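Local coordinates for conserved domain protein (Porphyromonas gingivalis, PDB 3PNN), which probably acts as a cytoplasmic glycosyltransferase that forms glycosidic linkages, built on a Rossmann-like alpha/beta/alpha fold, at residues D125-N130 / V152-G157; G157-E162 / V166-C171; T186-T191 / I195-E200; N216-T221 / F247-V252. All coordinates share one frame; numbering follows the deposited sequence.

Interaction 1. Residues D125-N130 / V152-G157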
loop_
_atom_site.group_PDB
_atom_site.type_symbol
_atom_site.label_atom_id
_atom_site.label_comp_id
_atom_site.label_asym_id
_atom_site.label_seq_id
_atom_site.Cartn_x
_atom_site.Cartn_y
_atom_site.Cartn_z
ATOM N N ASP A 125 -6.428 2.215 4.024
ATOM C CA ASP A 125 -6.795 0.834 4.362
ATOM C C ASP A 125 -6.410 0.529 5.803
ATOM O O ASP A 125 -5.373 0.994 6.286
ATOM C CB ASP A 125 -6.108 -0.177 3.432
ATOM C CG ASP A 125 -6.716 -0.193 2.042
ATOM O OD1 ASP A 125 -7.775 -0.816 1.852
ATOM O OD2 ASP A 125 -6.151 0.447 1.146
ATOM N N PHE A 126 -7.243 -0.262 6.478
ATOM C CA PHE A 126 -6.960 -0.704 7.836
ATOM C C PHE A 126 -6.320 -2.089 7.801
ATOM O O PHE A 126 -6.946 -3.075 7.382
ATOM C CB PHE A 126 -8.243 -0.697 8.692
ATOM C CG PHE A 126 -8.027 -1.104 10.128
ATOM C CD1 PHE A 126 -7.864 -0.141 11.131
ATOM C CD2 PHE A 126 -8.012 -2.447 10.489
ATOM C CE1 PHE A 126 -7.680 -0.512 12.465
ATOM C CE2 PHE A 126 -7.824 -2.833 11.823
ATOM C CZ PHE A 126 -7.657 -1.865 12.812
ATOM N N TYR A 127 -5.066 -2.163 8.241
ATOM C CA TYR A 127 -4.286 -3.396 8.127
ATOM C C TYR A 127 -4.314 -4.267 9.395
ATOM O O TYR A 127 -4.127 -5.481 9.325
ATOM C CB TYR A 127 -2.853 -3.047 7.752
ATOM C CG TYR A 127 -2.744 -2.497 6.351
ATOM C CD1 TYR A 127 -2.693 -3.356 5.255
ATOM C CD2 TYR A 127 -2.715 -1.119 6.116
ATOM C CE1 TYR A 127 -2.607 -2.862 3.955
ATOM C CE2 TYR A 127 -2.619 -0.619 4.814
ATOM C CZ TYR A 127 -2.553 -1.503 3.742
ATOM O OH TYR A 127 -2.458 -1.030 2.449
ATOM N N GLY A 128 -4.536 -3.640 10.547
ATOM C CA GLY A 128 -4.573 -4.347 11.819
ATOM C C GLY A 128 -3.211 -4.437 12.494
ATOM O O GLY A 128 -2.176 -4.515 11.836
ATOM N N ARG A 129 -3.210 -4.439 13.819
ATOM C CA ARG A 129 -1.964 -4.341 14.575
ATOM C C ARG A 129 -0.947 -5.420 14.235
ATOM O O ARG A 129 0.240 -5.123 14.086
ATOM C CB ARG A 129 -2.250 -4.372 16.071
ATOM C CG ARG A 129 -1.017 -4.170 16.919
ATOM C CD ARG A 129 -1.443 -3.979 18.381
ATOM N NE ARG A 129 -0.298 -3.785 19.261
ATOM C CZ ARG A 129 -0.382 -3.758 20.589
ATOM N NH1 ARG A 129 -1.562 -3.932 21.175
ATOM N NH2 ARG A 129 0.712 -3.573 21.325
ATOM N N ASN A 130 -1.385 -6.672 14.129
ATOM C CA ASN A 130 -0.432 -7.749 13.863
ATOM C C ASN A 130 0.242 -7.677 12.482
ATOM O O ASN A 130 1.342 -8.220 12.295
ATOM C CB ASN A 130 -1.065 -9.124 14.088
ATOM C CG ASN A 130 -0.039 -10.223 14.104
ATOM O OD1 ASN A 130 0.758 -10.336 15.042
ATOM N ND2 ASN A 130 -0.040 -11.033 13.064
ATOM N N VAL A 152 2.764 -8.674 3.498
ATOM C CA VAL A 152 1.868 -9.207 4.513
ATOM C C VAL A 152 0.657 -9.732 3.763
ATOM O O VAL A 152 -0.046 -8.983 3.082
ATOM C CB VAL A 152 1.482 -8.150 5.552
ATOM C CG1 VAL A 152 0.427 -8.722 6.537
ATOM C CG2 VAL A 152 2.729 -7.698 6.329
ATOM N N GLY A 153 0.460 -11.042 3.834
ATOM C CA GLY A 153 -0.637 -11.665 3.122
ATOM C C GLY A 153 -1.933 -11.611 3.911
ATOM O O GLY A 153 -1.925 -11.711 5.143
ATOM N N TYR A 154 -3.037 -11.436 3.193
ATOM C CA TYR A 154 -4.383 -11.575 3.741
ATOM C C TYR A 154 -5.116 -12.687 2.978
ATOM O O TYR A 154 -4.639 -13.134 1.940
ATOM C CB TYR A 154 -5.121 -10.243 3.643
ATOM C CG TYR A 154 -4.509 -9.216 4.574
ATOM C CD1 TYR A 154 -4.990 -9.062 5.874
ATOM C CD2 TYR A 154 -3.410 -8.454 4.176
ATOM C CE1 TYR A 154 -4.423 -8.148 6.749
ATOM C CE2 TYR A 154 -2.824 -7.539 5.049
ATOM C CZ TYR A 154 -3.339 -7.388 6.330
ATOM O OH TYR A 154 -2.757 -6.488 7.202
ATOM N N ARG A 155 -6.256 -13.144 3.496
ATOM C CA ARG A 155 -7.025 -14.188 2.812
ATOM C C ARG A 155 -8.170 -13.542 2.028
ATOM O O ARG A 155 -8.915 -12.737 2.568
ATOM C CB ARG A 155 -7.562 -15.226 3.810
ATOM C CG ARG A 155 -6.473 -16.132 4.427
ATOM C CD ARG A 155 -5.938 -15.621 5.773
ATOM N NE ARG A 155 -4.886 -16.502 6.303
ATOM C CZ ARG A 155 -5.122 -17.668 6.907
ATOM N NH1 ARG A 155 -6.373 -18.086 7.068
ATOM N NH2 ARG A 155 -4.113 -18.414 7.357
ATOM N N VAL A 156 -8.294 -13.893 0.751
ATOM C CA VAL A 156 -9.227 -13.192 -0.131
ATOM C C VAL A 156 -10.654 -13.185 0.403
ATOM O O VAL A 156 -11.350 -12.167 0.305
ATOM C CB VAL A 156 -9.204 -13.757 -1.563
ATOM C CG1 VAL A 156 -9.759 -15.193 -1.597
ATOM C CG2 VAL A 156 -9.996 -12.837 -2.504
ATOM N N GLY A 157 -11.083 -14.298 0.994
ATOM C CA GLY A 157 -12.451 -14.419 1.491
ATOM C C GLY A 157 -12.793 -13.439 2.601
ATOM O O GLY A 157 -13.964 -13.166 2.872
#
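Tyr127 and Tyr154 account for nearly all of this buried contact, which ties the connection leading from strand 118-122 into helix 129-140 to the end of strand 148-155, within the Rossmann-like alpha/beta/alpha body. The hydroxyl of Tyr154 donates a short hydrogen bond, OH to O 2.7 Å, to the backbone carbonyl of Tyr127. It reaches that oxygen at 119° to the C=O bond and tilted 20° from the carbonyl plane. A tyrosine suits strand position 154 because its long rigid ring carries a single polar atom across the gap between two backbones whose nearest CA atoms, those of Tyr127 and Val152, are 9.2 Å apart.

The two side chains cross at about a right angle, with the Tyr154 hydroxyl in the plane of the Tyr127 ring, at its edge. Tyr127 turns its own hydroxyl to other partners, the carbonyl of Met215 and the amide of Asn122, so both ends of this buried aromatic residue are tied down. Selenomethionine Met217 touches both tyrosines.

Gly128 occupies the N-cap of the helix with phi at 90°, a conformation that would press a CB against the very carbonyl that Tyr154 grips. The rings themselves make one apolar contact, Tyr127 CD1 to Tyr154 CE2 at 4.2 Å, while Tyr127 CB sits beside the hydroxyl, 3.5 Å from Tyr154 OH.

Interaction 2. Residues G157-E162 / V166-C171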
loop_
_atom_site.group_PDB
_atom_site.type_symbol
_atom_site.label_atom_id
_atom_site.label_comp_id
_atom_site.label_asym_id
_atom_site.label_seq_id
_atom_site.Cartn_x
_atom_site.Cartn_y
_atom_site.Cartn_z
ATOM N N GLY A 157 -11.083 -14.298 0.994
ATOM C CA GLY A 157 -12.451 -14.419 1.491
ATOM C C GLY A 157 -12.793 -13.439 2.601
ATOM O O GLY A 157 -13.964 -13.166 2.872
ATOM N N ASN A 158 -11.761 -12.905 3.245
ATOM C CA ASN A 158 -11.933 -11.909 4.294
ATOM C C ASN A 158 -11.916 -10.476 3.751
ATOM O O ASN A 158 -12.066 -9.519 4.517
ATOM C CB ASN A 158 -10.816 -12.027 5.345
ATOM C CG ASN A 158 -10.852 -13.339 6.109
ATOM O OD1 ASN A 158 -11.918 -13.919 6.344
ATOM N ND2 ASN A 158 -9.681 -13.808 6.511
ATOM N N THR A 159 -11.728 -10.313 2.443
ATOM C CA THR A 159 -11.535 -8.973 1.877
ATOM C C THR A 159 -12.584 -8.578 0.849
ATOM O O THR A 159 -12.377 -7.638 0.083
ATOM C CB THR A 159 -10.153 -8.841 1.193
ATOM O OG1 THR A 159 -10.141 -9.600 -0.032
ATOM C CG2 THR A 159 -9.024 -9.329 2.132
ATOM N N LEU A 160 -13.710 -9.281 0.820
ATOM C CA LEU A 160 -14.711 -9.028 -0.214
ATOM C C LEU A 160 -15.735 -7.994 0.245
ATOM O O LEU A 160 -15.780 -7.639 1.421
ATOM C CB LEU A 160 -15.418 -10.328 -0.598
ATOM C CG LEU A 160 -14.456 -11.474 -0.916
ATOM C CD1 LEU A 160 -15.247 -12.753 -1.164
ATOM C CD2 LEU A 160 -13.568 -11.131 -2.103
ATOM N N SER A 161 -16.541 -7.508 -0.692
ATOM C CA SER A 161 -17.642 -6.603 -0.372
ATOM C C SER A 161 -18.977 -7.176 -0.830
ATOM O O SER A 161 -19.083 -7.727 -1.926
ATOM C CB SER A 161 -17.433 -5.233 -1.020
ATOM O OG SER A 161 -18.629 -4.455 -0.918
ATOM N N GLU A 162 -19.999 -7.040 0.005
ATOM C CA GLU A 162 -21.341 -7.456 -0.390
ATOM C C GLU A 162 -21.966 -6.511 -1.422
ATOM O O GLU A 162 -23.036 -6.796 -1.955
ATOM C CB GLU A 162 -22.259 -7.563 0.828
ATOM C CG GLU A 162 -21.885 -8.685 1.784
ATOM C CD GLU A 162 -22.961 -8.949 2.821
ATOM O OE1 GLU A 162 -24.133 -9.139 2.431
ATOM O OE2 GLU A 162 -22.629 -8.973 4.027
ATOM N N VAL A 166 -14.372 -6.585 -6.050
ATOM C CA VAL A 166 -13.168 -5.904 -5.609
ATOM C C VAL A 166 -11.978 -6.303 -6.470
ATOM O O VAL A 166 -12.007 -7.322 -7.151
ATOM C CB VAL A 166 -12.855 -6.182 -4.124
ATOM C CG1 VAL A 166 -13.999 -5.675 -3.245
ATOM C CG2 VAL A 166 -12.614 -7.669 -3.890
ATOM N N SER A 167 -10.938 -5.485 -6.435
ATOM C CA SER A 167 -9.725 -5.760 -7.175
ATOM C C SER A 167 -8.632 -6.117 -6.175
ATOM O O SER A 167 -8.403 -5.391 -5.207
ATOM C CB SER A 167 -9.340 -4.537 -8.011
ATOM O OG SER A 167 -8.116 -4.736 -8.688
ATOM N N ARG A 168 -7.967 -7.249 -6.404
ATOM C CA ARG A 168 -6.988 -7.781 -5.456
ATOM C C ARG A 168 -5.751 -8.307 -6.180
ATOM O O ARG A 168 -5.860 -8.872 -7.265
ATOM C CB ARG A 168 -7.616 -8.921 -4.643
ATOM C CG ARG A 168 -8.829 -8.524 -3.828
ATOM C CD ARG A 168 -8.404 -7.711 -2.614
ATOM N NE ARG A 168 -9.532 -7.211 -1.829
ATOM C CZ ARG A 168 -9.906 -5.930 -1.791
ATOM N NH1 ARG A 168 -9.252 -5.019 -2.512
ATOM N NH2 ARG A 168 -10.931 -5.553 -1.029
ATOM N N GLY A 169 -4.580 -8.117 -5.584
ATOM C CA GLY A 169 -3.382 -8.774 -6.079
ATOM C C GLY A 169 -3.422 -10.245 -5.698
ATOM O O GLY A 169 -3.152 -10.602 -4.548
ATOM N N VAL A 170 -3.762 -11.104 -6.655
ATOM C CA VAL A 170 -3.877 -12.533 -6.373
ATOM C C VAL A 170 -2.501 -13.191 -6.413
ATOM O O VAL A 170 -1.776 -13.086 -7.406
ATOM C CB VAL A 170 -4.845 -13.232 -7.352
ATOM C CG1 VAL A 170 -4.841 -14.730 -7.108
ATOM C CG2 VAL A 170 -6.255 -12.671 -7.181
ATOM N N CYS A 171 -2.139 -13.861 -5.323
ATOM C CA CYS A 171 -0.777 -14.341 -5.143
ATOM C C CYS A 171 -0.639 -15.847 -5.301
ATOM O O CYS A 171 -1.484 -16.599 -4.837
ATOM C CB CYS A 171 -0.301 -13.988 -3.736
ATOM S SG CYS A 171 -0.124 -12.236 -3.500
#
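The guanidinium of Arg168 presents its edge to Thr159, while Val166 CB, two residues back along the same strand, lies 3.7 Å above one face, over the centre of the group. Trp273 adds a cation-pi contact. The grip on Thr159 is side-on, one nitrogen to each of two oxygens: NH2 of Arg168 donates to the carbonyl O of Thr159 (2.8 Å, 165° at the hydrogen) and NE to its OG1 (3.1 Å). Both acceptors are close to the guanidinium plane, and NH2 also lies in the carbonyl plane. The Arg168 chain bends at chi2 (-74°), folding back so that NE and NH2 face the loop.

Threonine suits this place because its hydroxyl, accepting from NE, can pass its own hydrogen to the carbonyl of Val156. Val166 branches at CB and uses both methyls: CG2 meets Leu160 CD2 at 4.0 Å, and CG1 reaches Ser161 CB at 4.1 Å. The remaining nitrogen, NH1 of Arg168, makes a weak bond to Ser167 O.

The loop following strand 148-155 is thus clamped to strand 166-173 just as the chain reverses. With neutral oxygens as acceptors here, the charge of the buried guanidinium is probably stabilised by carbonyl and hydroxyl dipoles and by the indole of Trp273.

Interaction 3. Residues T186-T191 / I195-E200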
loop_
_atom_site.group_PDB
_atom_site.type_symbol
_atom_site.label_atom_id
_atom_site.label_comp_id
_atom_site.label_asym_id
_atom_site.label_seq_id
_atom_site.Cartn_x
_atom_site.Cartn_y
_atom_site.Cartn_z
ATOM N N THR A 186 -9.421 -7.890 -11.205
ATOM C CA THR A 186 -10.596 -7.084 -10.863
ATOM C C THR A 186 -11.851 -7.940 -10.819
ATOM O O THR A 186 -11.872 -9.055 -11.340
ATOM C CB THR A 186 -10.848 -5.945 -11.884
ATOM O OG1 THR A 186 -11.060 -6.505 -13.185
ATOM C CG2 THR A 186 -9.676 -4.978 -11.932
ATOM N N GLY A 187 -12.893 -7.414 -10.182
ATOM C CA GLY A 187 -14.213 -8.019 -10.227
ATOM C C GLY A 187 -14.418 -9.260 -9.382
ATOM O O GLY A 187 -15.337 -10.043 -9.639
ATOM N N ILE A 188 -13.571 -9.444 -8.373
ATOM C CA ILE A 188 -13.683 -10.607 -7.501
ATOM C C ILE A 188 -14.917 -10.491 -6.614
ATOM O O ILE A 188 -15.073 -9.526 -5.860
ATOM C CB ILE A 188 -12.436 -10.772 -6.607
ATOM C CG1 ILE A 188 -11.163 -10.736 -7.456
ATOM C CG2 ILE A 188 -12.536 -12.064 -5.784
ATOM C CD1 ILE A 188 -9.883 -10.674 -6.642
ATOM N N GLU A 189 -15.787 -11.488 -6.703
ATOM C CA GLU A 189 -17.010 -11.515 -5.916
ATOM C C GLU A 189 -17.305 -12.927 -5.449
ATOM O O GLU A 189 -16.986 -13.897 -6.141
ATOM C CB GLU A 189 -18.204 -11.037 -6.753
ATOM C CG GLU A 189 -18.242 -9.558 -7.056
ATOM C CD GLU A 189 -19.549 -9.143 -7.723
ATOM O OE1 GLU A 189 -19.612 -9.166 -8.972
ATOM O OE2 GLU A 189 -20.512 -8.803 -6.998
ATOM N N ARG A 190 -17.939 -13.047 -4.289
ATOM C CA ARG A 190 -18.477 -14.332 -3.891
ATOM C C ARG A 190 -19.893 -14.399 -4.419
ATOM O O ARG A 190 -20.796 -13.741 -3.895
ATOM C CB ARG A 190 -18.468 -14.524 -2.373
ATOM C CG ARG A 190 -18.859 -15.940 -1.958
ATOM C CD ARG A 190 -18.959 -16.113 -0.454
ATOM N NE ARG A 190 -17.666 -16.002 0.218
ATOM C CZ ARG A 190 -17.273 -14.941 0.920
ATOM N NH1 ARG A 190 -16.078 -14.934 1.497
ATOM N NH2 ARG A 190 -18.073 -13.886 1.051
ATOM N N THR A 191 -20.071 -15.173 -5.483
ATOM C CA THR A 191 -21.376 -15.352 -6.093
ATOM C C THR A 191 -21.911 -16.718 -5.683
ATOM O O THR A 191 -21.410 -17.753 -6.124
ATOM C CB THR A 191 -21.298 -15.214 -7.623
ATOM O OG1 THR A 191 -20.142 -15.912 -8.110
ATOM C CG2 THR A 191 -21.174 -13.749 -8.007
ATOM N N ILE A 195 -16.024 -17.953 -4.748
ATOM C CA ILE A 195 -15.338 -16.726 -5.106
ATOM C C ILE A 195 -14.784 -16.864 -6.523
ATOM O O ILE A 195 -14.026 -17.790 -6.807
ATOM C CB ILE A 195 -14.182 -16.448 -4.123
ATOM C CG1 ILE A 195 -14.701 -16.412 -2.678
ATOM C CG2 ILE A 195 -13.464 -15.160 -4.488
ATOM C CD1 ILE A 195 -13.596 -16.267 -1.620
ATOM N N SER A 196 -15.163 -15.957 -7.418
ATOM C CA SER A 196 -14.630 -16.005 -8.777
ATOM C C SER A 196 -14.317 -14.635 -9.387
ATOM O O SER A 196 -14.765 -13.597 -8.895
ATOM C CB SER A 196 -15.563 -16.805 -9.693
ATOM O OG SER A 196 -16.910 -16.391 -9.548
ATOM N N PHE A 197 -13.508 -14.660 -10.442
ATOM C CA PHE A 197 -13.252 -13.505 -11.291
ATOM C C PHE A 197 -13.056 -14.009 -12.719
ATOM O O PHE A 197 -13.039 -15.214 -12.951
ATOM C CB PHE A 197 -12.015 -12.743 -10.825
ATOM C CG PHE A 197 -10.731 -13.530 -10.920
ATOM C CD1 PHE A 197 -9.908 -13.414 -12.031
ATOM C CD2 PHE A 197 -10.335 -14.368 -9.886
ATOM C CE1 PHE A 197 -8.718 -14.128 -12.118
ATOM C CE2 PHE A 197 -9.149 -15.087 -9.968
ATOM C CZ PHE A 197 -8.339 -14.965 -11.087
ATOM N N ARG A 198 -12.914 -13.092 -13.670
ATOM C CA ARG A 198 -12.637 -13.462 -15.052
ATOM C C ARG A 198 -11.261 -12.954 -15.437
ATOM O O ARG A 198 -10.929 -11.800 -15.166
ATOM C CB ARG A 198 -13.686 -12.870 -15.992
ATOM C CG ARG A 198 -15.069 -13.478 -15.860
ATOM C CD ARG A 198 -16.010 -12.878 -16.894
ATOM N NE ARG A 198 -17.342 -13.474 -16.851
ATOM C CZ ARG A 198 -17.706 -14.540 -17.559
ATOM N NH1 ARG A 198 -18.939 -15.016 -17.460
ATOM N NH2 ARG A 198 -16.835 -15.132 -18.364
ATOM N N ASP A 199 -10.456 -13.809 -16.066
ATOM C CA ASP A 199 -9.110 -13.400 -16.467
ATOM C C ASP A 199 -9.096 -12.677 -17.813
ATOM O O ASP A 199 -10.154 -12.406 -18.387
ATOM C CB ASP A 199 -8.127 -14.582 -16.449
ATOM C CG ASP A 199 -8.357 -15.576 -17.583
ATOM O OD1 ASP A 199 -9.224 -15.344 -18.453
ATOM O OD2 ASP A 199 -7.647 -16.603 -17.594
ATOM N N GLU A 200 -7.897 -12.368 -18.304
ATOM C CA GLU A 200 -7.728 -11.632 -19.554
ATOM C C GLU A 200 -8.469 -12.279 -20.721
ATOM O O GLU A 200 -8.970 -11.589 -21.609
ATOM C CB GLU A 200 -6.244 -11.503 -19.910
ATOM C CG GLU A 200 -5.295 -11.567 -18.723
ATOM C CD GLU A 200 -4.847 -12.983 -18.405
ATOM O OE1 GLU A 200 -3.894 -13.467 -19.053
ATOM O OE2 GLU A 200 -5.442 -13.613 -17.507
#
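Glu189 and Ser196 form the hydrogen-bonded pair of these two antiparallel strands, and each satisfies the other's backbone. Glu189 N donates to Ser196 O at 3.2 Å, and Ser196 N returns the bond to Glu189 O at 3.0 Å. Both carbonyls also receive a CA-H contact, Ser196 O from Ile188 CA and Glu189 O from Ile195 CA. The neighbouring Arg190 and Ile195 are a non-hydrogen-bonded pair, so the backbone of Ile195 turns to the other side and bonds to Leu207 of strand 204-207; Phe197 likewise pairs with Cys205.

Strands 179-191 and 194-198 are thus a beta hairpin, extended on one side by strand 204-207 and on the other by strand 166-173. On that last side Gly187 and Ile188 together face Val166 in a G1 bulge. Glycine fits the bulge because its phi of 76° is readily reached without a CB, and Ile188 N bonds to Val166 O.

Ile188 and Ile195, beta-branched residues well suited to strands, meet tightly, CG2 to CG2 at 3.5 Å. Each of these methyls stands anti to its backbone N. Phe197 CB comes 4.0 Å from Ile188 CG1. The guanidinium end of Arg190 crosses Ile195, NE to CG1 4.2 Å, and its NH1 satisfies two acceptors, the Glu209 carboxylate by a salt bridge and Gly157 O by a hydrogen bond.

Interaction 4. Residues N216-T221 / F247-V252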
loop_
_atom_site.group_PDB
_atom_site.type_symbol
_atom_site.label_atom_id
_atom_site.label_comp_id
_atom_site.label_asym_id
_atom_site.label_seq_id
_atom_site.Cartn_x
_atom_site.Cartn_y
_atom_site.Cartn_z
ATOM N N ASN A 216 -1.362 -4.453 -0.665
ATOM C CA ASN A 216 -0.358 -3.397 -0.834
ATOM C C ASN A 216 0.369 -3.037 0.466
ATOM O O ASN A 216 0.693 -1.871 0.696
ATOM C CB ASN A 216 -0.966 -2.143 -1.469
ATOM C CG ASN A 216 -0.207 -1.683 -2.710
ATOM O OD1 ASN A 216 0.451 -2.480 -3.389
ATOM N ND2 ASN A 216 -0.317 -0.387 -3.027
HETATM N N MSE A 217 0.613 -4.034 1.315
HETATM C CA MSE A 217 1.492 -3.861 2.473
HETATM C C MSE A 217 2.782 -4.634 2.206
HETATM O O MSE A 217 2.797 -5.862 2.290
HETATM C CB MSE A 217 0.812 -4.373 3.755
HETATM C CG MSE A 217 1.687 -4.297 5.020
HETATM SE SE MSE A 217 0.607 -4.670 6.647
HETATM C CE MSE A 217 1.019 -3.062 7.658
ATOM N N TRP A 218 3.861 -3.917 1.881
ATOM C CA TRP A 218 5.118 -4.549 1.453
ATOM C C TRP A 218 6.244 -4.165 2.390
ATOM O O TRP A 218 6.164 -3.140 3.074
ATOM C CB TRP A 218 5.506 -4.008 0.081
ATOM C CG TRP A 218 4.504 -4.237 -0.979
ATOM C CD1 TRP A 218 3.524 -3.383 -1.397
ATOM C CD2 TRP A 218 4.401 -5.405 -1.788
ATOM N NE1 TRP A 218 2.810 -3.960 -2.424
ATOM C CE2 TRP A 218 3.327 -5.205 -2.676
ATOM C CE3 TRP A 218 5.111 -6.613 -1.842
ATOM C CZ2 TRP A 218 2.941 -6.170 -3.613
ATOM C CZ3 TRP A 218 4.736 -7.570 -2.787
ATOM C CH2 TRP A 218 3.655 -7.341 -3.650
ATOM N N GLY A 219 7.313 -4.956 2.385
ATOM C CA GLY A 219 8.553 -4.601 3.067
ATOM C C GLY A 219 9.716 -4.692 2.086
ATOM O O GLY A 219 9.917 -5.738 1.464
ATOM N N PHE A 220 10.476 -3.607 1.947
ATOM C CA PHE A 220 11.571 -3.543 0.967
ATOM C C PHE A 220 12.866 -3.062 1.613
ATOM O O PHE A 220 12.869 -2.574 2.751
ATOM C CB PHE A 220 11.229 -2.578 -0.181
ATOM C CG PHE A 220 10.033 -2.989 -1.030
ATOM C CD1 PHE A 220 10.033 -4.182 -1.745
ATOM C CD2 PHE A 220 8.929 -2.148 -1.140
ATOM C CE1 PHE A 220 8.944 -4.541 -2.535
ATOM C CE2 PHE A 220 7.838 -2.497 -1.928
ATOM C CZ PHE A 220 7.852 -3.695 -2.637
ATOM N N THR A 221 13.964 -3.190 0.871
ATOM C CA THR A 221 15.218 -2.534 1.215
ATOM C C THR A 221 15.504 -1.539 0.098
ATOM O O THR A 221 14.901 -1.619 -0.964
ATOM C CB THR A 221 16.380 -3.550 1.358
ATOM O OG1 THR A 221 16.378 -4.450 0.242
ATOM C CG2 THR A 221 16.207 -4.378 2.639
ATOM N N PHE A 247 2.421 2.460 -13.805
ATOM C CA PHE A 247 3.561 1.678 -13.328
ATOM C C PHE A 247 3.268 1.258 -11.898
ATOM O O PHE A 247 3.379 2.072 -10.974
ATOM C CB PHE A 247 4.804 2.575 -13.400
ATOM C CG PHE A 247 6.106 1.881 -13.094
ATOM C CD1 PHE A 247 6.533 0.800 -13.850
ATOM C CD2 PHE A 247 6.936 2.361 -12.088
ATOM C CE1 PHE A 247 7.751 0.176 -13.586
ATOM C CE2 PHE A 247 8.160 1.745 -11.819
ATOM C CZ PHE A 247 8.565 0.651 -12.566
ATOM N N PHE A 248 2.876 -0.008 -11.724
ATOM C CA PHE A 248 2.331 -0.524 -10.460
ATOM C C PHE A 248 3.326 -1.380 -9.689
ATOM O O PHE A 248 4.131 -2.087 -10.291
ATOM C CB PHE A 248 1.115 -1.413 -10.736
ATOM C CG PHE A 248 -0.088 -0.671 -11.232
ATOM C CD1 PHE A 248 -0.727 0.254 -10.424
ATOM C CD2 PHE A 248 -0.598 -0.924 -12.492
ATOM C CE1 PHE A 248 -1.844 0.934 -10.873
ATOM C CE2 PHE A 248 -1.717 -0.249 -12.950
ATOM C CZ PHE A 248 -2.339 0.679 -12.136
ATOM N N ILE A 249 3.223 -1.370 -8.360
ATOM C CA ILE A 249 4.128 -2.173 -7.536
ATOM C C ILE A 249 4.103 -3.690 -7.854
ATOM O O ILE A 249 5.164 -4.306 -8.054
ATOM C CB ILE A 249 3.870 -1.936 -6.046
ATOM C CG1 ILE A 249 4.152 -0.471 -5.689
ATOM C CG2 ILE A 249 4.706 -2.893 -5.194
ATOM C CD1 ILE A 249 3.666 -0.101 -4.286
ATOM N N PRO A 250 2.900 -4.302 -7.894
ATOM C CA PRO A 250 2.810 -5.743 -8.187
ATOM C C PRO A 250 3.495 -6.125 -9.493
ATOM O O PRO A 250 4.098 -7.201 -9.578
ATOM C CB PRO A 250 1.303 -5.990 -8.330
ATOM C CG PRO A 250 0.646 -4.861 -7.653
ATOM C CD PRO A 250 1.571 -3.685 -7.721
ATOM N N PHE A 251 3.397 -5.268 -10.507
ATOM C CA PHE A 251 4.048 -5.543 -11.780
ATOM C C PHE A 251 5.564 -5.665 -11.638
ATOM O O PHE A 251 6.180 -6.608 -12.151
ATOM C CB PHE A 251 3.719 -4.476 -12.830
ATOM C CG PHE A 251 4.579 -4.570 -14.065
ATOM C CD1 PHE A 251 4.203 -5.369 -15.129
ATOM C CD2 PHE A 251 5.778 -3.873 -14.149
ATOM C CE1 PHE A 251 4.999 -5.468 -16.258
ATOM C CE2 PHE A 251 6.579 -3.968 -15.267
ATOM C CZ PHE A 251 6.191 -4.766 -16.325
ATOM N N VAL A 252 6.160 -4.688 -10.966
ATOM C CA VAL A 252 7.595 -4.679 -10.710
ATOM C C VAL A 252 8.020 -5.866 -9.850
ATOM O O VAL A 252 8.986 -6.549 -10.164
ATOM C CB VAL A 252 8.009 -3.373 -9.981
ATOM C CG1 VAL A 252 9.442 -3.476 -9.481
ATOM C CG2 VAL A 252 7.824 -2.188 -10.919
#
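Asn216 and Ile249 bring the two backbones closest, with CA atoms 8.2 Å apart, so side chains alone bridge strand 217-220 and the first turn of helix 249-259. The chain turns a corner at Asn216, whose left-handed backbone conformation asparagine adopts more readily than most residues. On the other segment Phe248 holds the N-cap position, and Ile249 N is bound by Thr103 OG1. Pro250 follows, at a place in the first turn where its missing amide hydrogen costs no helix bond.

Ile249 is the wedge. Its CG2, anti to the backbone N, lies over one face of the Trp218 indole as a CH-pi contact, 3.8 Å from the centroid of the five-membered ring and displaced toward the rim, with NE1 at 3.5 Å. The same methyl stands near the plane of the Phe220 ring, at its edge, 4.1 Å from CZ. A branched aliphatic residue can serve both rings at once, its other arm sending CD1 to within 4.1 Å of Asn216 OD1.

That amide also fixes the indole. Trp218 NE1 donates to Asn216 OD1 at 2.9 Å and 164°, with OD1 in the ring plane but NE1 47° out of the carbonyl plane. Asn216 ND2 bonds in turn to Asn122 OD1, and a glycerol, probably from the crystallisation liquor, lies about 4 Å from this side chain. Tyr224 of helix 223-239 and Val107 of helix 103-108 also touch Ile249, so helices pack here against the strands, as in Rossmann-like alpha/beta/alpha folds.

From the N terminus the contacts close in series, none nested in or crossing another. Interaction 1 closes the loop that runs through helix 129-140 and back along strand 148-155. Interaction 2 starts at the residue where interaction 1 ends, Gly157, and closes the short turn into strand 166-173. Interaction 3 closes the next hairpin, which is joined to the rest through strand 166-173, the neighbour of its first strand. Interaction 4 spans helix 223-239. Its strand 217-220 returns to lie beside strand 148-155, where Val152 N meets Met217 O at 3.1 Å, tying these two strands, and with them interactions 1 and 4, together.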